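Local coordinates for protein PlzA (PDB 7MIE) that binds the bacterial second messenger cyclic di-GMP and probably acts as its receptor in the signalling of the Lyme disease spirochaete Borrelia burgdorferi, at residues A[71-74]-A[79-82]; A[31-36]-A[155-160]. All blocks are in the same frame, centred on the assembly; numbering follows the deposited sequence.

In the fold
From the N terminus the chain first runs through helix 26-36, which carries residues 31-36, and then passes into the antiparallel sheet that makes up much of this part of the protein. Interaction 1 closes a short loop there: strand 65-74 turns straight back into strand 78-84, four residues separating 71-74 from 79-82. Only after the remaining strands of this sheet does helix 149-164 bring residues 155-160 back to the first helix, so interaction 2 closes a long loop within which interaction 1 is nested. The two centres lie about 17 Å apart, yet Ile74 packs on Val155, joining hairpin and helix pair directly.

Interaction 1: residues A[71-74]-A[79-82]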
loop_
_atom_site.group_PDB
_atom_site.type_symbol
_atom_site.label_atom_id
_atom_site.label_comp_id
_atom_site.label_asym_id
_atom_site.label_seq_id
_atom_site.Cartn_x
_atom_site.Cartn_y
_atom_site.Cartn_z
ATOM N N ILE A 71 -4.704 -5.355 4.911
ATOM C CA ILE A 71 -3.586 -5.680 4.044
ATOM C C ILE A 71 -2.939 -4.377 3.596
ATOM O O ILE A 71 -3.617 -3.462 3.081
ATOM C CB ILE A 71 -4.078 -6.484 2.821
ATOM C CG1 ILE A 71 -4.896 -7.714 3.210
ATOM C CG2 ILE A 71 -2.920 -6.828 1.887
ATOM C CD1 ILE A 71 -5.521 -8.490 2.028
ATOM N N TYR A 72 -1.612 -4.339 3.742
ATOM C CA TYR A 72 -0.819 -3.224 3.238
ATOM C C TYR A 72 -0.343 -3.505 1.801
ATOM O O TYR A 72 -0.482 -2.636 0.929
ATOM C CB TYR A 72 0.404 -3.058 4.147
ATOM C CG TYR A 72 1.465 -2.132 3.609
ATOM C CD1 TYR A 72 1.370 -0.756 3.790
ATOM C CD2 TYR A 72 2.577 -2.645 2.954
ATOM C CE1 TYR A 72 2.370 0.095 3.331
ATOM C CE2 TYR A 72 3.581 -1.812 2.490
ATOM C CZ TYR A 72 3.470 -0.444 2.680
ATOM O OH TYR A 72 4.457 0.376 2.217
ATOM N N SER A 73 0.219 -4.696 1.576
ATOM C CA SER A 73 0.676 -5.064 0.229
ATOM C C SER A 73 0.617 -6.570 0.079
ATOM O O SER A 73 0.530 -7.284 1.086
ATOM C CB SER A 73 2.112 -4.555 -0.044
ATOM O OG SER A 73 3.076 -5.280 0.734
ATOM N N ILE A 74 0.695 -7.016 -1.181
ATOM C CA ILE A 74 0.653 -8.437 -1.481
ATOM C C ILE A 74 1.792 -8.794 -2.420
ATOM O O ILE A 74 2.149 -7.990 -3.289
ATOM C CB ILE A 74 -0.735 -8.800 -2.033
ATOM C CG1 ILE A 74 -0.901 -10.320 -2.163
ATOM C CG2 ILE A 74 -0.993 -8.092 -3.371
ATOM C CD1 ILE A 74 -2.379 -10.733 -2.277
ATOM N N LEU A 79 2.411 -11.730 2.143
ATOM C CA LEU A 79 1.740 -10.448 2.135
ATOM C C LEU A 79 2.128 -9.691 3.399
ATOM O O LEU A 79 2.740 -10.260 4.299
ATOM C CB LEU A 79 0.237 -10.674 1.937
ATOM C CG LEU A 79 -0.618 -11.070 3.150
ATOM C CD1 LEU A 79 -2.077 -11.352 2.692
ATOM C CD2 LEU A 79 -0.056 -12.282 3.886
ATOM N N LYS A 80 1.808 -8.397 3.422
ATOM C CA LYS A 80 2.129 -7.567 4.572
ATOM C C LYS A 80 0.822 -7.068 5.182
ATOM O O LYS A 80 -0.046 -6.555 4.479
ATOM C CB LYS A 80 3.004 -6.366 4.204
ATOM C CG LYS A 80 4.421 -6.747 3.808
ATOM C CD LYS A 80 5.332 -5.539 3.562
ATOM C CE LYS A 80 6.542 -5.956 2.763
ATOM N NZ LYS A 80 7.343 -4.753 2.423
ATOM N N LEU A 81 0.730 -7.212 6.508
ATOM C CA LEU A 81 -0.503 -6.883 7.221
ATOM C C LEU A 81 -0.215 -5.863 8.313
ATOM O O LEU A 81 0.840 -5.931 8.965
ATOM C CB LEU A 81 -1.121 -8.133 7.871
ATOM C CG LEU A 81 -1.504 -9.312 6.965
ATOM C CD1 LEU A 81 -2.368 -10.321 7.765
ATOM C CD2 LEU A 81 -2.319 -8.808 5.754
ATOM N N ILE A 82 -1.195 -4.960 8.523
ATOM C CA ILE A 82 -1.130 -3.961 9.590
ATOM C C ILE A 82 -2.037 -4.395 10.737
ATOM O O ILE A 82 -3.237 -4.692 10.545
ATOM C CB ILE A 82 -1.595 -2.584 9.065
ATOM C CG1 ILE A 82 -0.609 -2.029 8.022
ATOM C CG2 ILE A 82 -1.819 -1.598 10.231
ATOM C CD1 ILE A 82 -1.275 -0.941 7.134
#
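A classic beta bulge interrupts the antiparallel hairpin of strands 65-74 and 78-84: Tyr72 and Ser73 together face the single residue Lys80. Both of their amides turn to the same carbonyl, Tyr72 N lying 2.8 Å from Lys80 O, while the bond from Ser73 N is weak at 3.5 Å to that same Lys80 O. In return Lys80 N donates almost straight to Ser73 O at 2.9 Å, with an N-H...O angle of 176°. At the bulge the CB of Tyr72 points toward the partner strand. Its CG stands opposite the backbone N (chi1 168°), and the ring runs alongside the lysine chain, its CD2 3.9 Å from Lys80 CB. The extended methylenes of Lys80 also pass Ser73, with CD 3.6 Å from Ser73 OG, and a long flexible chain suits this position because its ammonium can reach Glu41 in a salt bridge. The small serine hydroxyl hydrogen-bonds to the same carboxylate. On the other face branched aliphatic groups fill the core, Ile71 CG1 meeting Leu81 CD2 at 3.8 Å. Beyond the bulge Ile82 CD1 comes 4.0 Å from Tyr72 CB. Tyr72 and Ile82 both continue onto Met277 of helix 273-283, whereas Ile74 packs against helix 149-164, and strand 134-143 pairs with the outer side of strand 78-84 through Leu79 and Leu81.

Interaction 2: residues A[31-36]-A[155-160]; sequences RDYGAK and VGKLLD
With CG turned opposite its own carbonyl carbon (chi1 -87°), Tyr33 sends its ring from helix 26-36 across to helix 149-164, where Gly156 and Asp160 receive it. The aspartate uses the same kind of first torsion (chi1 -77°), which brings its carboxylate to the phenol end of the ring. Gly156 CA sits 3.5 Å from the ring centroid, almost exactly on the ring normal, a CH-pi contact over the face. Glycine suits this place because, with no side chain, its CA can lie directly against the ring. The hydroxyl extends the grip by one helical turn: Tyr33 OH donates to Asp160 OD2 at 2.9 Å, meeting the oxygen from above the carboxylate plane. Asp160 OD1 lies near the ring plane at its edge, 3.4 Å from Tyr33 CE1. The hydrogen bonds of Asp160 OD1 come instead from Tyr37 and from a water, 2.7 Å from it, which in turn takes a bond from Lys36 NZ. The ammonium remains 4.5 Å from Asp160 OD1, so the water bridges opposite charges that do not form a direct salt bridge. The axes of the short helical segments cross at 43°, 10.2 Å apart, a spacing spanned by one tyrosine. Lys29 adds a cation-pi contact to Tyr33. Leu158 packs on helix 46-52, and both Leu158 and Leu159 reach Ile42 of strand 42-43, linking the second helix to the sheet.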
loop_
_atom_site.group_PDB
_atom_site.type_symbol
_atom_site.label_atom_id
_atom_site.label_comp_id
_atom_site.label_asym_id
_atom_site.label_seq_id
_atom_site.Cartn_x
_atom_site.Cartn_y
_atom_site.Cartn_z
ATOM N N ARG A 31 5.011 -20.370 -10.031
ATOM C CA ARG A 31 6.368 -20.637 -9.548
ATOM C C ARG A 31 7.380 -19.722 -10.247
ATOM O O ARG A 31 8.271 -19.181 -9.589
ATOM C CB ARG A 31 6.750 -22.113 -9.756
ATOM C CG ARG A 31 6.022 -23.069 -8.817
ATOM C CD ARG A 31 6.334 -24.565 -8.950
ATOM N NE ARG A 31 6.202 -25.193 -10.269
ATOM C CZ ARG A 31 7.205 -25.288 -11.142
ATOM N NH1 ARG A 31 8.384 -24.799 -10.817
ATOM N NH2 ARG A 31 7.041 -25.869 -12.318
ATOM N N ASP A 32 7.231 -19.536 -11.572
ATOM C CA ASP A 32 8.118 -18.625 -12.308
ATOM C C ASP A 32 7.997 -17.191 -11.782
ATOM O O ASP A 32 8.982 -16.499 -11.554
ATOM C CB ASP A 32 7.788 -18.558 -13.803
ATOM C CG ASP A 32 7.931 -19.881 -14.563
ATOM O OD1 ASP A 32 8.597 -20.803 -14.046
ATOM O OD2 ASP A 32 7.318 -19.986 -15.655
ATOM N N TYR A 33 6.756 -16.720 -11.543
ATOM C CA TYR A 33 6.568 -15.378 -11.022
ATOM C C TYR A 33 7.139 -15.223 -9.609
ATOM O O TYR A 33 7.713 -14.187 -9.305
ATOM C CB TYR A 33 5.066 -15.106 -10.892
ATOM C CG TYR A 33 4.391 -14.566 -12.125
ATOM C CD1 TYR A 33 4.914 -13.467 -12.785
ATOM C CD2 TYR A 33 3.174 -15.085 -12.543
ATOM C CE1 TYR A 33 4.258 -12.939 -13.891
ATOM C CE2 TYR A 33 2.486 -14.533 -13.620
ATOM C CZ TYR A 33 3.029 -13.443 -14.282
ATOM O OH TYR A 33 2.413 -12.908 -15.389
ATOM N N GLY A 34 7.004 -16.256 -8.764
ATOM C CA GLY A 34 7.590 -16.332 -7.427
ATOM C C GLY A 34 9.096 -16.091 -7.433
ATOM O O GLY A 34 9.631 -15.305 -6.632
ATOM N N ALA A 35 9.761 -16.717 -8.412
ATOM C CA ALA A 35 11.216 -16.590 -8.501
ATOM C C ALA A 35 11.583 -15.219 -9.044
ATOM O O ALA A 35 12.438 -14.537 -8.497
ATOM C CB ALA A 35 11.764 -17.686 -9.404
ATOM N N LYS A 36 10.882 -14.786 -10.095
ATOM C CA LYS A 36 11.185 -13.549 -10.793
ATOM C C LYS A 36 10.988 -12.357 -9.861
ATOM O O LYS A 36 11.747 -11.393 -9.940
ATOM C CB LYS A 36 10.288 -13.429 -12.028
ATOM C CG LYS A 36 10.557 -12.206 -12.880
ATOM C CD LYS A 36 9.824 -12.203 -14.197
ATOM C CE LYS A 36 10.104 -10.871 -14.866
ATOM N NZ LYS A 36 9.915 -10.949 -16.317
ATOM N N VAL A 155 -1.572 -11.315 -9.216
ATOM C CA VAL A 155 -0.525 -10.527 -8.559
ATOM C C VAL A 155 0.709 -10.542 -9.464
ATOM O O VAL A 155 1.377 -9.516 -9.648
ATOM C CB VAL A 155 -0.227 -11.086 -7.143
ATOM C CG1 VAL A 155 0.993 -10.392 -6.525
ATOM C CG2 VAL A 155 -1.463 -10.924 -6.227
ATOM N N GLY A 156 0.974 -11.695 -10.092
ATOM C CA GLY A 156 2.113 -11.741 -11.011
ATOM C C GLY A 156 1.931 -10.803 -12.205
ATOM O O GLY A 156 2.868 -10.080 -12.584
ATOM N N LYS A 157 0.706 -10.720 -12.713
ATOM C CA LYS A 157 0.450 -9.799 -13.815
ATOM C C LYS A 157 0.640 -8.346 -13.388
ATOM O O LYS A 157 1.138 -7.511 -14.159
ATOM C CB LYS A 157 -0.964 -10.029 -14.367
ATOM C CG LYS A 157 -1.103 -11.370 -15.084
ATOM C CD LYS A 157 -2.536 -11.726 -15.425
ATOM C CE LYS A 157 -2.636 -12.762 -16.531
ATOM N NZ LYS A 157 -4.049 -12.860 -16.989
ATOM N N LEU A 158 0.203 -8.008 -12.171
ATOM C CA LEU A 158 0.423 -6.665 -11.644
ATOM C C LEU A 158 1.906 -6.389 -11.438
ATOM O O LEU A 158 2.363 -5.270 -11.719
ATOM C CB LEU A 158 -0.302 -6.487 -10.292
ATOM C CG LEU A 158 -1.839 -6.475 -10.406
ATOM C CD1 LEU A 158 -2.439 -6.631 -9.005
ATOM C CD2 LEU A 158 -2.323 -5.188 -11.066
ATOM N N LEU A 159 2.678 -7.402 -11.004
ATOM C CA LEU A 159 4.117 -7.194 -10.853
ATOM C C LEU A 159 4.802 -7.010 -12.226
ATOM O O LEU A 159 5.691 -6.192 -12.324
ATOM C CB LEU A 159 4.759 -8.347 -10.070
ATOM C CG LEU A 159 4.383 -8.378 -8.592
ATOM C CD1 LEU A 159 4.643 -9.747 -7.998
ATOM C CD2 LEU A 159 5.152 -7.267 -7.841
ATOM N N ASP A 160 4.341 -7.695 -13.271
ATOM C CA ASP A 160 4.852 -7.437 -14.610
ATOM C C ASP A 160 4.631 -5.984 -15.004
ATOM O O ASP A 160 5.533 -5.349 -15.544
ATOM C CB ASP A 160 4.080 -8.257 -15.647
ATOM C CG ASP A 160 4.447 -9.718 -15.710
ATOM O OD1 ASP A 160 5.577 -10.099 -15.244
ATOM O OD2 ASP A 160 3.608 -10.475 -16.290
HETATM O O HOH W 1 7.005 -11.993 -16.435
#